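Local coordinates for lysyl-trna-dependent l-ysyl-phosphatidylgycerol synthase (Bacillus licheniformis, PDB 4V36), which transfers lysine from lysyl-tRNA to the membrane lipid phosphatidylglycerol, a modification tied to bacterial resistance, at residues A[35-40]-A[183-188]; A[51-56]-A[66-71]; A[189-194]-A[209-214]. All coordinates share one frame; numbering follows the deposited sequence. Where two conformers were deposited one is given.

From the N terminus, the loop 35-40 comes first and leads into strand 41-44. Interaction 2 follows as the end of a tight hairpin between strands 50-57 and 60-69. It is nested inside the much longer loop that interaction 1 closes when 183-188, 143 residues on, returns to 35-40. Interaction 3 then follows in series: packing 189-194 on strand 206-213, it closes a short loop that holds strand 196-200. Interactions 1 and 3 touch, with Leu37 CD2 3.5 Å from Tyr190 CG, and interactions 1 and 2 meet through Gly35 and Lys40 against Gln53 and Phe54. Interactions 2 and 3 have no direct touch, but both reach the same mixed sheet, at separate strands.

Interaction 1 (A[35-40]-A[183-188]); sequences GFLGDK and LGFFQE. With LYN (2,6-diamino-hexanoic acid amide), chain C.
One face of the Phe185 ring receives Leu37, and Asp39 OD2 lies at the ring edge, near its plane. The evidence for a CH-pi contact is Leu37 CD2, 3.9 Å from the Phe185 centroid and 16° off the ring normal, displaced toward the rim. The second methyl, Leu37 CD1, is 3.7 Å from Phe185 CE2. The two side chains reach toward each other, tip to tip. Leu37 CD1 also lies 3.3 Å from Leu183 O. Arg332 makes a cation-pi contact with the Phe185 ring. The Asp39 carboxylate is nearly perpendicular to that ring and is turned to other partners: OD1 forms a salt bridge of 2.6 Å with Lys40 NZ, and OD2 accepts from Phe181 N.

Gln187 has CG anti to the backbone N (chi1 -178°), and its chain, extended beyond CG (chi2 -162°), takes the amide across to the other loop, where NE2 makes a weak bond of 3.3 Å to Leu37 O. Its OE1 weakly caps Tyr190 N at the start of helix 188-191.

Gly184 O accepts a hydrogen bond of 2.8 Å from NT of the bound lysine amide. Gly184 thus belongs to the lysine amide pocket, probably the site of the lysyl group, and Leu37 packs beside it on Phe185 and Leu183 O.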
ATOM      1  N   GLY A  35       3.352   0.052   9.317  1.00 23.01           N
ATOM      2  CA  GLY A  35       4.228   0.292  10.448  1.00 23.17           C
ATOM      3  C   GLY A  35       4.530  -0.970  11.236  1.00 21.16           C
ATOM      4  O   GLY A  35       5.450  -0.995  12.053  1.00 17.40           O
ATOM      5  N   PHE A  36       3.758  -2.024  10.989  1.00 24.70           N
ATOM      6  CA  PHE A  36       3.955  -3.290  11.687  1.00 25.78           C
ATOM      7  C   PHE A  36       5.055  -4.128  11.039  1.00 28.80           C
ATOM      8  O   PHE A  36       5.349  -5.234  11.491  1.00 31.47           O
ATOM      9  CB  PHE A  36       2.650  -4.087  11.734  1.00 25.67           C
ATOM     10  CG  PHE A  36       1.588  -3.460  12.592  1.00 27.19           C
ATOM     11  CD1 PHE A  36       1.714  -3.446  13.972  1.00 33.46           C
ATOM     12  CD2 PHE A  36       0.461  -2.893  12.021  1.00 22.62           C
ATOM     13  CE1 PHE A  36       0.739  -2.871  14.766  1.00 41.39           C
ATOM     14  CE2 PHE A  36      -0.518  -2.319  12.809  1.00 30.04           C
ATOM     15  CZ  PHE A  36      -0.379  -2.308  14.183  1.00 43.64           C
ATOM     16  N   LEU A  37       5.657  -3.597   9.979  1.00 26.11           N
ATOM     17  CA  LEU A  37       6.771  -4.267   9.317  1.00 18.65           C
ATOM     18  C   LEU A  37       8.056  -4.078  10.113  1.00 19.35           C
ATOM     19  O   LEU A  37       9.006  -4.846   9.969  1.00 30.48           O
ATOM     20  CB  LEU A  37       6.950  -3.743   7.891  1.00 18.80           C
ATOM     21  CG  LEU A  37       5.858  -4.103   6.882  1.00 21.54           C
ATOM     22  CD1 LEU A  37       6.129  -3.441   5.536  1.00 25.31           C
ATOM     23  CD2 LEU A  37       5.749  -5.612   6.727  1.00 18.67           C
ATOM     24  N   GLY A  38       8.077  -3.045  10.949  1.00 17.90           N
ATOM     25  CA  GLY A  38       9.217  -2.765  11.803  1.00 18.07           C
ATOM     26  C   GLY A  38      10.426  -2.227  11.061  1.00 29.24           C
ATOM     27  O   GLY A  38      11.551  -2.310  11.553  1.00 37.71           O
ATOM     28  N   ASP A  39      10.195  -1.671   9.876  1.00 19.08           N
ATOM     29  CA  ASP A  39      11.284  -1.145   9.060  1.00 26.65           C
ATOM     30  C   ASP A  39      11.202   0.372   8.927  1.00 25.30           C
ATOM     31  O   ASP A  39      11.877   0.969   8.088  1.00 25.02           O
ATOM     32  CB  ASP A  39      11.276  -1.797   7.676  1.00 26.41           C
ATOM     33  CG  ASP A  39      10.012  -1.496   6.893  1.00 29.57           C
ATOM     34  OD1 ASP A  39       8.990  -1.146   7.521  1.00 29.65           O
ATOM     35  OD2 ASP A  39      10.038  -1.616   5.650  1.00 25.21           O
ATOM     36  N   LYS A  40      10.369   0.987   9.757  1.00 25.75           N
ATOM     37  CA  LYS A  40      10.226   2.438   9.771  1.00 26.30           C
ATOM     38  C   LYS A  40      10.244   2.968  11.199  1.00 25.90           C
ATOM     39  O   LYS A  40       9.691   2.347  12.106  1.00 22.55           O
ATOM     40  CB  LYS A  40       8.932   2.860   9.071  1.00 20.81           C
ATOM     41  CG  LYS A  40       8.951   2.673   7.564  1.00 27.28           C
ATOM     42  CD  LYS A  40       7.578   2.910   6.964  1.00 25.35           C
ATOM     43  CE  LYS A  40       6.597   1.838   7.406  1.00 26.05           C
ATOM     44  NZ  LYS A  40       7.036   0.482   6.973  1.00 22.57           N
ATOM     45  N   LEU A 183       5.809  -1.097   0.662  1.00 21.27           N
ATOM     46  CA  LEU A 183       5.230  -2.379   0.279  1.00 22.48           C
ATOM     47  C   LEU A 183       5.410  -3.387   1.404  1.00 26.51           C
ATOM     48  O   LEU A 183       6.345  -3.283   2.198  1.00 20.36           O
ATOM     49  CB  LEU A 183       5.870  -2.904  -1.009  1.00 17.98           C
ATOM     50  CG  LEU A 183       5.715  -2.041  -2.265  1.00 20.12           C
ATOM     51  CD1 LEU A 183       6.503  -2.628  -3.425  1.00 26.40           C
ATOM     52  CD2 LEU A 183       4.252  -1.888  -2.638  1.00 21.18           C
ATOM     53  N   GLY A 184       4.513  -4.361   1.473  1.00 27.77           N
ATOM     54  CA  GLY A 184       4.609  -5.389   2.489  1.00 20.70           C
ATOM     55  C   GLY A 184       5.462  -6.557   2.044  1.00 23.60           C
ATOM     56  O   GLY A 184       5.732  -6.730   0.855  1.00 21.33           O
ATOM     57  N   PHE A 185       5.899  -7.356   3.009  1.00 17.69           N
ATOM     58  CA  PHE A 185       6.644  -8.570   2.718  1.00 19.72           C
ATOM     59  C   PHE A 185       6.227  -9.673   3.683  1.00 20.90           C
ATOM     60  O   PHE A 185       5.471  -9.432   4.624  1.00 22.90           O
ATOM     61  CB  PHE A 185       8.155  -8.320   2.793  1.00 19.08           C
ATOM     62  CG  PHE A 185       8.601  -7.604   4.038  1.00 19.04           C
ATOM     63  CD1 PHE A 185       8.882  -8.307   5.198  1.00 24.84           C
ATOM     64  CD2 PHE A 185       8.757  -6.226   4.042  1.00 23.18           C
ATOM     65  CE1 PHE A 185       9.299  -7.650   6.342  1.00 24.10           C
ATOM     66  CE2 PHE A 185       9.173  -5.564   5.182  1.00 20.46           C
ATOM     67  CZ  PHE A 185       9.445  -6.276   6.333  1.00 20.84           C
ATOM     68  N   PHE A 186       6.723 -10.882   3.445  1.00 20.31           N
ATOM     69  CA  PHE A 186       6.343 -12.029   4.257  1.00 22.55           C
ATOM     70  C   PHE A 186       7.061 -12.025   5.604  1.00 24.52           C
ATOM     71  O   PHE A 186       8.153 -12.578   5.735  1.00 20.82           O
ATOM     72  CB  PHE A 186       6.634 -13.332   3.507  1.00 21.33           C
ATOM     73  CG  PHE A 186       5.879 -14.518   4.036  1.00 18.86           C
ATOM     74  CD1 PHE A 186       6.327 -15.202   5.156  1.00 11.43           C
ATOM     75  CD2 PHE A 186       4.722 -14.953   3.412  1.00 15.92           C
ATOM     76  CE1 PHE A 186       5.632 -16.294   5.645  1.00 19.08           C
ATOM     77  CE2 PHE A 186       4.023 -16.045   3.894  1.00 15.91           C
ATOM     78  CZ  PHE A 186       4.480 -16.716   5.012  1.00 22.47           C
ATOM     79  N   GLN A 187       6.446 -11.389   6.596  1.00 25.07           N
ATOM     80  CA  GLN A 187       6.934 -11.454   7.968  1.00 29.14           C
ATOM     81  C   GLN A 187       5.841 -12.005   8.874  1.00 30.84           C
ATOM     82  O   GLN A 187       4.703 -11.539   8.844  1.00 28.82           O
ATOM     83  CB  GLN A 187       7.387 -10.082   8.466  1.00 31.15           C
ATOM     84  CG  GLN A 187       7.946 -10.116   9.881  1.00 33.83           C
ATOM     85  CD  GLN A 187       7.996  -8.750  10.526  1.00 35.31           C
ATOM     86  OE1 GLN A 187       7.025  -8.304  11.135  1.00 38.63           O
ATOM     87  NE2 GLN A 187       9.133  -8.075  10.400  1.00 40.40           N
ATOM     88  N   GLU A 188       6.200 -12.995   9.682  1.00 27.25           N
ATOM     89  CA  GLU A 188       5.242 -13.702  10.522  1.00 23.46           C
ATOM     90  C   GLU A 188       4.546 -12.785  11.528  1.00 21.94           C
ATOM     91  O   GLU A 188       3.332 -12.871  11.702  1.00 19.21           O
ATOM     92  CB  GLU A 188       5.946 -14.852  11.240  1.00 35.51           C
ATOM     93  CG  GLU A 188       6.573 -15.848  10.276  1.00 42.43           C
ATOM     94  CD  GLU A 188       7.546 -16.790  10.951  1.00 57.69           C
ATOM     95  OE1 GLU A 188       7.755 -16.658  12.175  1.00 66.07           O
ATOM     96  OE2 GLU A 188       8.104 -17.663  10.253  1.00 61.69           O
TER
HETATM   97  N   LYN C1851       2.597  -9.020  -2.967  1.00 32.88           N
HETATM   98  CA  LYN C1851       3.721  -8.261  -2.449  1.00 49.64           C
HETATM   99  CB  LYN C1851       4.835  -8.221  -3.491  1.00 49.51           C
HETATM  100  CG  LYN C1851       6.020  -7.376  -3.039  1.00 46.60           C
HETATM  101  CD  LYN C1851       7.323  -7.888  -3.644  1.00 38.01           C
HETATM  102  CE  LYN C1851       7.305  -7.814  -5.166  1.00 43.85           C
HETATM  103  NZ  LYN C1851       8.581  -8.357  -5.707  1.00 44.04           N
HETATM  104  C   LYN C1851       3.284  -6.866  -2.107  1.00 55.67           C
HETATM  105  O   LYN C1851       2.542  -6.266  -2.870  1.00 67.74           O
HETATM  106  NT  LYN C1851       3.706  -6.319  -0.968  1.00 43.05           N

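Interaction 2 (A[51-56]-A[66-71]); sequences LIQFAK and DPSGRE
Leu51 and Ser68 are joined by two backbone hydrogen bonds, which define an antiparallel hydrogen-bonded pair. The straighter one runs from Ser68 N to Leu51 O at 2.9 Å, with an N-H...O angle of 164°; the return bond, Leu51 N to Ser68 O, is equally short at 2.9 Å but bent to 134°. Leu51 O also has Pro67 CA at 3.2 Å, a CA-H...O contact beside the stronger bond, and it accepts weakly from a water that sits close to Ser68 OG. Ser32, in the segment following helix 16-25, ties into this side twice, its OG hydrogen-bonded to Ser68 OG and its backbone O accepting from Gln53 NE2.

Further toward the turn of the hairpin, a second water lies between the strands. It takes a hydrogen bond of 3.2 Å from Gln53 N and is 3.2 Å from Asp66 O. Leu51 with Ser68 is the one bridge between 51-56 and 66-71, but backbone pairing goes on to either side, with Arg70 to Asn49 and Gln53 to Leu64.

Packing divides by face. Ile52 and Pro67 lie side by side and point the same way: CG1 of Ile52, anti to its carbonyl carbon (chi1 -76°), comes 4.0 Å from Pro67 CG. Val77 of helix 74-87 covers this pair, whereas Leu51 and Ser68, on the other face, meet Phe22 of helix 16-25. Gly69 ends the strand with backbone angles that suit glycine.

The arrangement is that of a beta hairpin, with one hydrogen-bonded bridge here and a water inserted beside it, set in a mixed sheet with helices on both faces, consistent with the acetyltransferase-like fold of this family.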
ATOM      1  N   LEU A  51       0.908  10.857  14.491  1.00 34.79           N
ATOM      2  CA  LEU A  51       2.091  10.025  14.298  1.00 33.86           C
ATOM      3  C   LEU A  51       2.656  10.110  12.881  1.00 32.70           C
ATOM      4  O   LEU A  51       1.917  10.044  11.900  1.00 27.27           O
ATOM      5  CB  LEU A  51       1.764   8.567  14.629  1.00 34.86           C
ATOM      6  CG  LEU A  51       2.831   7.532  14.274  1.00 36.10           C
ATOM      7  CD1 LEU A  51       4.094   7.753  15.093  1.00 47.69           C
ATOM      8  CD2 LEU A  51       2.298   6.124  14.472  1.00 40.92           C
ATOM      9  N   ILE A  52       3.974  10.249  12.787  1.00 26.29           N
ATOM     10  CA  ILE A  52       4.662  10.237  11.502  1.00 19.87           C
ATOM     11  C   ILE A  52       5.605   9.041  11.397  1.00 26.73           C
ATOM     12  O   ILE A  52       6.500   8.867  12.226  1.00 30.97           O
ATOM     13  CB  ILE A  52       5.459  11.537  11.273  1.00 23.93           C
ATOM     14  CG1 ILE A  52       4.515  12.678  10.895  1.00 23.76           C
ATOM     15  CG2 ILE A  52       6.502  11.341  10.182  1.00 17.29           C
ATOM     16  CD1 ILE A  52       5.228  13.967  10.544  1.00 22.70           C
ATOM     17  N   GLN A  53       5.388   8.212  10.381  1.00 20.43           N
ATOM     18  CA  GLN A  53       6.266   7.078  10.115  1.00 26.60           C
ATOM     19  C   GLN A  53       7.251   7.442   9.010  1.00 22.92           C
ATOM     20  O   GLN A  53       6.869   8.049   8.010  1.00 24.65           O
ATOM     21  CB  GLN A  53       5.454   5.845   9.723  1.00 24.87           C
ATOM     22  CG  GLN A  53       4.350   5.497  10.704  1.00 30.57           C
ATOM     23  CD  GLN A  53       3.578   4.257  10.298  1.00 36.05           C
ATOM     24  OE1 GLN A  53       4.061   3.438   9.514  1.00 30.13           O
ATOM     25  NE2 GLN A  53       2.368   4.115  10.829  1.00 30.37           N
ATOM     26  N   PHE A  54       8.514   7.070   9.185  1.00 17.95           N
ATOM     27  CA  PHE A  54       9.542   7.467   8.233  1.00 22.69           C
ATOM     28  C   PHE A  54      10.739   6.526   8.220  1.00 18.70           C
ATOM     29  O   PHE A  54      10.866   5.646   9.071  1.00 19.35           O
ATOM     30  CB  PHE A  54      10.017   8.891   8.537  1.00 18.34           C
ATOM     31  CG  PHE A  54      10.731   9.023   9.854  1.00 20.98           C
ATOM     32  CD1 PHE A  54      10.016   9.153  11.035  1.00 24.57           C
ATOM     33  CD2 PHE A  54      12.115   9.023   9.912  1.00 27.86           C
ATOM     34  CE1 PHE A  54      10.670   9.275  12.248  1.00 28.23           C
ATOM     35  CE2 PHE A  54      12.774   9.145  11.121  1.00 28.53           C
ATOM     36  CZ  PHE A  54      12.049   9.271  12.291  1.00 25.21           C
ATOM     37  N   ALA A  55      11.615   6.727   7.242  1.00 17.95           N
ATOM     38  CA  ALA A  55      12.867   5.990   7.154  1.00 15.61           C
ATOM     39  C   ALA A  55      14.006   6.956   6.858  1.00 19.37           C
ATOM     40  O   ALA A  55      13.812   7.965   6.180  1.00 24.05           O
ATOM     41  CB  ALA A  55      12.785   4.911   6.090  1.00 18.75           C
ATOM     42  N   LYS A  56      15.191   6.650   7.372  1.00 30.48           N
ATOM     43  CA  LYS A  56      16.342   7.528   7.208  1.00 29.51           C
ATOM     44  C   LYS A  56      17.244   7.057   6.073  1.00 30.59           C
ATOM     45  O   LYS A  56      17.628   5.889   6.016  1.00 34.83           O
ATOM     46  CB  LYS A  56      17.136   7.613   8.515  1.00 34.12           C
ATOM     47  CG  LYS A  56      18.336   8.546   8.463  1.00 41.07           C
ATOM     48  CD  LYS A  56      19.028   8.620   9.816  1.00 42.94           C
ATOM     49  CE  LYS A  56      20.276   9.485   9.755  1.00 46.94           C
ATOM     50  NZ  LYS A  56      21.283   8.933   8.806  1.00 50.10           N
ATOM     51  N   ASP A  66       0.645  10.601   4.731  1.00 22.35           N
ATOM     52  CA  ASP A  66       0.261  11.645   5.671  1.00 22.89           C
ATOM     53  C   ASP A  66       0.349  11.109   7.100  1.00 27.96           C
ATOM     54  O   ASP A  66       0.457   9.899   7.297  1.00 34.57           O
ATOM     55  CB  ASP A  66      -1.156  12.144   5.360  1.00 25.88           C
ATOM     56  CG  ASP A  66      -1.239  12.866   4.030  1.00 27.09           C
ATOM     57  OD1 ASP A  66      -0.750  14.013   3.946  1.00 31.13           O
ATOM     58  OD2 ASP A  66      -1.799  12.292   3.073  1.00 35.58           O
ATOM     59  N   PRO A  67       0.325  12.005   8.102  1.00 26.25           N
ATOM     60  CA  PRO A  67       0.332  11.523   9.488  1.00 30.40           C
ATOM     61  C   PRO A  67      -0.888  10.668   9.825  1.00 35.00           C
ATOM     62  O   PRO A  67      -1.904  10.733   9.132  1.00 37.76           O
ATOM     63  CB  PRO A  67       0.326  12.816  10.310  1.00 28.93           C
ATOM     64  CG  PRO A  67       0.930  13.832   9.414  1.00 20.28           C
ATOM     65  CD  PRO A  67       0.469  13.470   8.033  1.00 24.26           C
ATOM     66  N   SER A  68      -0.778   9.869  10.880  1.00 35.51           N
ATOM     67  CA  SER A  68      -1.895   9.057  11.350  1.00 34.74           C
ATOM     68  C   SER A  68      -2.462   9.650  12.633  1.00 35.21           C
ATOM     69  O   SER A  68      -1.747  10.310  13.385  1.00 39.94           O
ATOM     70  CB  SER A  68      -1.456   7.611  11.581  1.00 37.24           C
ATOM     71  OG  SER A  68      -0.915   7.042  10.401  1.00 40.25           O
ATOM     72  N   GLY A  69      -3.748   9.417  12.880  1.00 35.47           N
ATOM     73  CA  GLY A  69      -4.386   9.899  14.091  1.00 36.31           C
ATOM     74  C   GLY A  69      -5.360  11.036  13.851  1.00 43.85           C
ATOM     75  O   GLY A  69      -5.982  11.118  12.793  1.00 48.17           O
ATOM     76  N   ARG A  70      -5.492  11.914  14.842  1.00 43.37           N
ATOM     77  CA  ARG A  70      -6.416  13.042  14.761  1.00 45.83           C
ATOM     78  C   ARG A  70      -5.888  14.126  13.827  1.00 44.42           C
ATOM     79  O   ARG A  70      -4.785  14.638  14.017  1.00 44.32           O
ATOM     80  CB  ARG A  70      -6.672  13.624  16.151  1.00 54.37           C
ATOM     81  N   GLU A  71      -6.691  14.477  12.827  1.00 47.93           N
ATOM     82  CA  GLU A  71      -6.287  15.434  11.801  1.00 48.98           C
ATOM     83  C   GLU A  71      -6.044  16.834  12.358  1.00 52.77           C
ATOM     84  O   GLU A  71      -5.343  17.640  11.745  1.00 57.59           O
ATOM     85  CB  GLU A  71      -7.343  15.498  10.696  1.00 54.54           C
ATOM     86  CG  GLU A  71      -7.638  14.159  10.039  1.00 66.34           C
ATOM     87  CD  GLU A  71      -8.637  14.276   8.905  1.00 76.22           C
ATOM     88  OE1 GLU A  71      -9.002  15.416   8.549  1.00 77.05           O
ATOM     89  OE2 GLU A  71      -9.056  13.228   8.370  1.00 81.75           O
TER
HETATM   90  O   HOH W   1       1.593   7.216  10.024  1.00 33.60           O
HETATM   91  O   HOH W   2       3.512   9.120   7.992  1.00 23.40           O

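Interaction 3 (A[189-194]-A[209-214])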
ATOM      1  N   ASP A 189       5.309 -11.911  12.180  1.00 19.40           N
ATOM      2  CA  ASP A 189       4.738 -10.922  13.092  1.00 24.83           C
ATOM      3  C   ASP A 189       3.697 -10.061  12.385  1.00 30.05           C
ATOM      4  O   ASP A 189       2.599  -9.845  12.896  1.00 24.96           O
ATOM      5  CB  ASP A 189       5.833 -10.028  13.681  1.00 32.60           C
ATOM      6  CG  ASP A 189       6.495 -10.636  14.899  1.00 53.45           C
ATOM      7  OD1 ASP A 189       5.786 -11.274  15.706  1.00 64.01           O
ATOM      8  OD2 ASP A 189       7.724 -10.470  15.053  1.00 57.06           O
ATOM      9  N   TYR A 190       4.063  -9.577  11.204  1.00 30.11           N
ATOM     10  CA  TYR A 190       3.196  -8.728  10.398  1.00 25.13           C
ATOM     11  C   TYR A 190       1.924  -9.454   9.973  1.00 19.83           C
ATOM     12  O   TYR A 190       0.836  -8.878   9.984  1.00 21.13           O
ATOM     13  CB  TYR A 190       3.963  -8.232   9.168  1.00 22.66           C
ATOM     14  CG  TYR A 190       3.133  -7.453   8.173  1.00 19.97           C
ATOM     15  CD1 TYR A 190       2.582  -6.225   8.507  1.00 23.38           C
ATOM     16  CD2 TYR A 190       2.924  -7.938   6.888  1.00 17.78           C
ATOM     17  CE1 TYR A 190       1.830  -5.508   7.596  1.00 34.06           C
ATOM     18  CE2 TYR A 190       2.175  -7.227   5.969  1.00 24.60           C
ATOM     19  CZ  TYR A 190       1.630  -6.013   6.329  1.00 33.92           C
ATOM     20  OH  TYR A 190       0.882  -5.300   5.420  1.00 43.09           O
ATOM     21  N   LEU A 191       2.064 -10.725   9.614  1.00 16.11           N
ATOM     22  CA  LEU A 191       0.939 -11.514   9.122  1.00 11.39           C
ATOM     23  C   LEU A 191      -0.075 -11.853  10.215  1.00 21.41           C
ATOM     24  O   LEU A 191      -1.224 -12.183   9.919  1.00 18.69           O
ATOM     25  CB  LEU A 191       1.446 -12.800   8.466  1.00 15.22           C
ATOM     26  CG  LEU A 191       2.202 -12.615   7.150  1.00 21.46           C
ATOM     27  CD1 LEU A 191       2.669 -13.955   6.600  1.00 22.19           C
ATOM     28  CD2 LEU A 191       1.334 -11.884   6.136  1.00 21.41           C
ATOM     29  N   GLN A 192       0.347 -11.775  11.473  1.00 21.88           N
ATOM     30  CA  GLN A 192      -0.543 -12.059  12.597  1.00 19.42           C
ATOM     31  C   GLN A 192      -1.441 -10.869  12.926  1.00 18.57           C
ATOM     32  O   GLN A 192      -2.349 -10.977  13.748  1.00 19.31           O
ATOM     33  CB  GLN A 192       0.265 -12.450  13.839  1.00 16.93           C
ATOM     34  CG  GLN A 192       1.079 -13.729  13.699  1.00 15.96           C
ATOM     35  CD  GLN A 192       0.235 -14.985  13.793  1.00 15.86           C
ATOM     36  OE1 GLN A 192      -0.968 -14.926  14.043  1.00 16.34           O
ATOM     37  NE2 GLN A 192       0.867 -16.135  13.596  1.00 14.98           N
ATOM     38  N   LYS A 193      -1.184  -9.737  12.277  1.00 18.38           N
ATOM     39  CA  LYS A 193      -1.853  -8.486  12.618  1.00 26.08           C
ATOM     40  C   LYS A 193      -3.161  -8.261  11.858  1.00 27.43           C
ATOM     41  O   LYS A 193      -3.857  -7.274  12.095  1.00 33.90           O
ATOM     42  CB  LYS A 193      -0.913  -7.306  12.364  1.00 19.45           C
ATOM     43  CG  LYS A 193       0.349  -7.313  13.209  1.00 23.45           C
ATOM     44  CD  LYS A 193       0.036  -7.031  14.665  1.00 32.80           C
ATOM     45  CE  LYS A 193       1.305  -6.977  15.501  1.00 34.50           C
ATOM     46  NZ  LYS A 193       2.015  -8.287  15.527  1.00 34.78           N
ATOM     47  N   ALA A 194      -3.496  -9.170  10.949  1.00 28.71           N
ATOM     48  CA  ALA A 194      -4.653  -8.971  10.082  1.00 25.91           C
ATOM     49  C   ALA A 194      -5.204 -10.294   9.560  1.00 22.19           C
ATOM     50  O   ALA A 194      -4.487 -11.294   9.528  1.00 24.99           O
ATOM     51  CB  ALA A 194      -4.279  -8.054   8.919  1.00 18.58           C
ATOM     52  N   PHE A 209      -3.007 -16.521  -1.526  1.00 15.72           N
ATOM     53  CA  PHE A 209      -3.384 -15.865  -0.278  1.00  8.82           C
ATOM     54  C   PHE A 209      -3.234 -14.349  -0.345  1.00 19.70           C
ATOM     55  O   PHE A 209      -2.421 -13.823  -1.107  1.00 18.21           O
ATOM     56  CB  PHE A 209      -2.563 -16.415   0.894  1.00  8.62           C
ATOM     57  CG  PHE A 209      -1.135 -15.939   0.925  1.00 18.68           C
ATOM     58  CD1 PHE A 209      -0.147 -16.627   0.242  1.00 10.16           C
ATOM     59  CD2 PHE A 209      -0.779 -14.815   1.658  1.00 11.64           C
ATOM     60  CE1 PHE A 209       1.167 -16.195   0.273  1.00 13.31           C
ATOM     61  CE2 PHE A 209       0.532 -14.380   1.693  1.00 12.89           C
ATOM     62  CZ  PHE A 209       1.506 -15.072   1.002  1.00 18.19           C
ATOM     63  N   MET A 210      -4.034 -13.658   0.462  1.00 14.40           N
ATOM     64  CA  MET A 210      -3.970 -12.206   0.587  1.00 12.31           C
ATOM     65  C   MET A 210      -4.214 -11.810   2.036  1.00 15.80           C
ATOM     66  O   MET A 210      -4.989 -12.461   2.733  1.00 17.99           O
ATOM     67  CB  MET A 210      -5.003 -11.523  -0.314  1.00 23.37           C
ATOM     68  CG  MET A 210      -4.881 -11.841  -1.793  1.00 34.40           C
ATOM     69  SD  MET A 210      -6.467 -12.317  -2.503  1.00 48.15           S
ATOM     70  CE  MET A 210      -6.809 -13.812  -1.577  1.00 25.08           C
ATOM     71  N   ASN A 211      -3.561 -10.747   2.490  1.00 18.67           N
ATOM     72  CA  ASN A 211      -3.806 -10.240   3.834  1.00 20.53           C
ATOM     73  C   ASN A 211      -4.704  -9.005   3.798  1.00 23.05           C
ATOM     74  O   ASN A 211      -4.395  -8.019   3.129  1.00 28.30           O
ATOM     75  CB  ASN A 211      -2.485  -9.937   4.548  1.00 15.53           C
ATOM     76  CG  ASN A 211      -1.568  -9.041   3.737  1.00 22.05           C
ATOM     77  OD1 ASN A 211      -1.681  -8.961   2.516  1.00 28.80           O
ATOM     78  ND2 ASN A 211      -0.648  -8.369   4.416  1.00 22.46           N
ATOM     79  N   ILE A 212      -5.822  -9.075   4.515  1.00 23.01           N
ATOM     80  CA  ILE A 212      -6.823  -8.011   4.501  1.00 28.26           C
ATOM     81  C   ILE A 212      -6.448  -6.872   5.444  1.00 28.09           C
ATOM     82  O   ILE A 212      -6.356  -7.064   6.656  1.00 37.06           O
ATOM     83  CB  ILE A 212      -8.214  -8.547   4.893  1.00 32.67           C
ATOM     84  CG1 ILE A 212      -8.524  -9.839   4.136  1.00 36.53           C
ATOM     85  CG2 ILE A 212      -9.283  -7.496   4.636  1.00 33.20           C
ATOM     86  CD1 ILE A 212      -8.551  -9.673   2.636  1.00 40.67           C
ATOM     87  N   MET A 213      -6.253  -5.684   4.882  1.00 29.44           N
ATOM     88  CA  MET A 213      -5.767  -4.541   5.650  1.00 36.28           C
ATOM     89  C   MET A 213      -6.879  -3.749   6.332  1.00 45.27           C
ATOM     90  O   MET A 213      -7.922  -3.490   5.728  1.00 49.87           O
ATOM     91  CB  MET A 213      -4.953  -3.615   4.741  1.00 44.55           C
ATOM     92  CG  MET A 213      -3.700  -4.254   4.153  1.00 35.15           C
ATOM     93  SD  MET A 213      -2.448  -4.675   5.385  1.00105.90           S
ATOM     94  CE  MET A 213      -2.846  -6.385   5.750  1.00 23.19           C
ATOM     95  N   PRO A 214      -6.667  -3.400   7.612  0.52 46.30           N
ATOM     96  CA  PRO A 214      -7.673  -2.837   8.523  0.52 47.14           C
ATOM     97  C   PRO A 214      -8.429  -1.626   7.985  0.52 42.37           C
ATOM     98  O   PRO A 214      -7.902  -0.856   7.182  0.52 39.93           O
ATOM     99  CB  PRO A 214      -6.842  -2.438   9.746  0.52 48.03           C
ATOM    100  CG  PRO A 214      -5.700  -3.381   9.733  0.52 48.20           C
ATOM    101  CD  PRO A 214      -5.368  -3.581   8.284  0.52 47.04           C
TER
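Asn211 OD1 is gripped by two backbone N-H groups of strand 220-228, Leu225 N and, more weakly, Asp224 N. With the oxygen held on that strand, the other branch of the amide meets Tyr190: Asn211 ND2 lies 3.4 Å from Tyr190 CE2 and approaches the ring obliquely. The two side chains cross at about a right angle, their ring and amide planes 78° apart. Leu191 CD2 borders the same nitrogen more distantly.

In Tyr190, CG, anti to the backbone N (chi1 174°), starts the ring toward the strand, and the hydroxyl at its far end hydrogen-bonds to Asp224 OD2. Two atoms of 209-214 also lie near Tyr190 OH. Met213 SD is 3.4 Å from Tyr190 OH, and Asn211 ND2 is 3.6 Å from it. The side chains of Tyr190 and Met213 likewise cross at about a right angle. Met213 is bent at both chi2 and chi3, and its methyl CE comes 3.9 Å from Ala194 CB. Ala194 CB in turn sits 3.2 Å from Ile212 O, a close approach at the point where the segment begins to run beside the strand.

Behind the contact, Asp189 O takes two donors from opposite faces of its plane: Lys193 NZ at 3.1 Å, 46° above that plane, and Gln192 N at 3.3 Å. Both bonds lie within the turn that follows the short helix.

No hydrogen bond spans 189-194 and 209-214 directly; the polar ends of Tyr190 and Asn211 converge on strand 220-228 instead. Since Asp224 and Leu225 line the lysine amide pocket, this chemistry is consistent with a second shell that helps position those two residues.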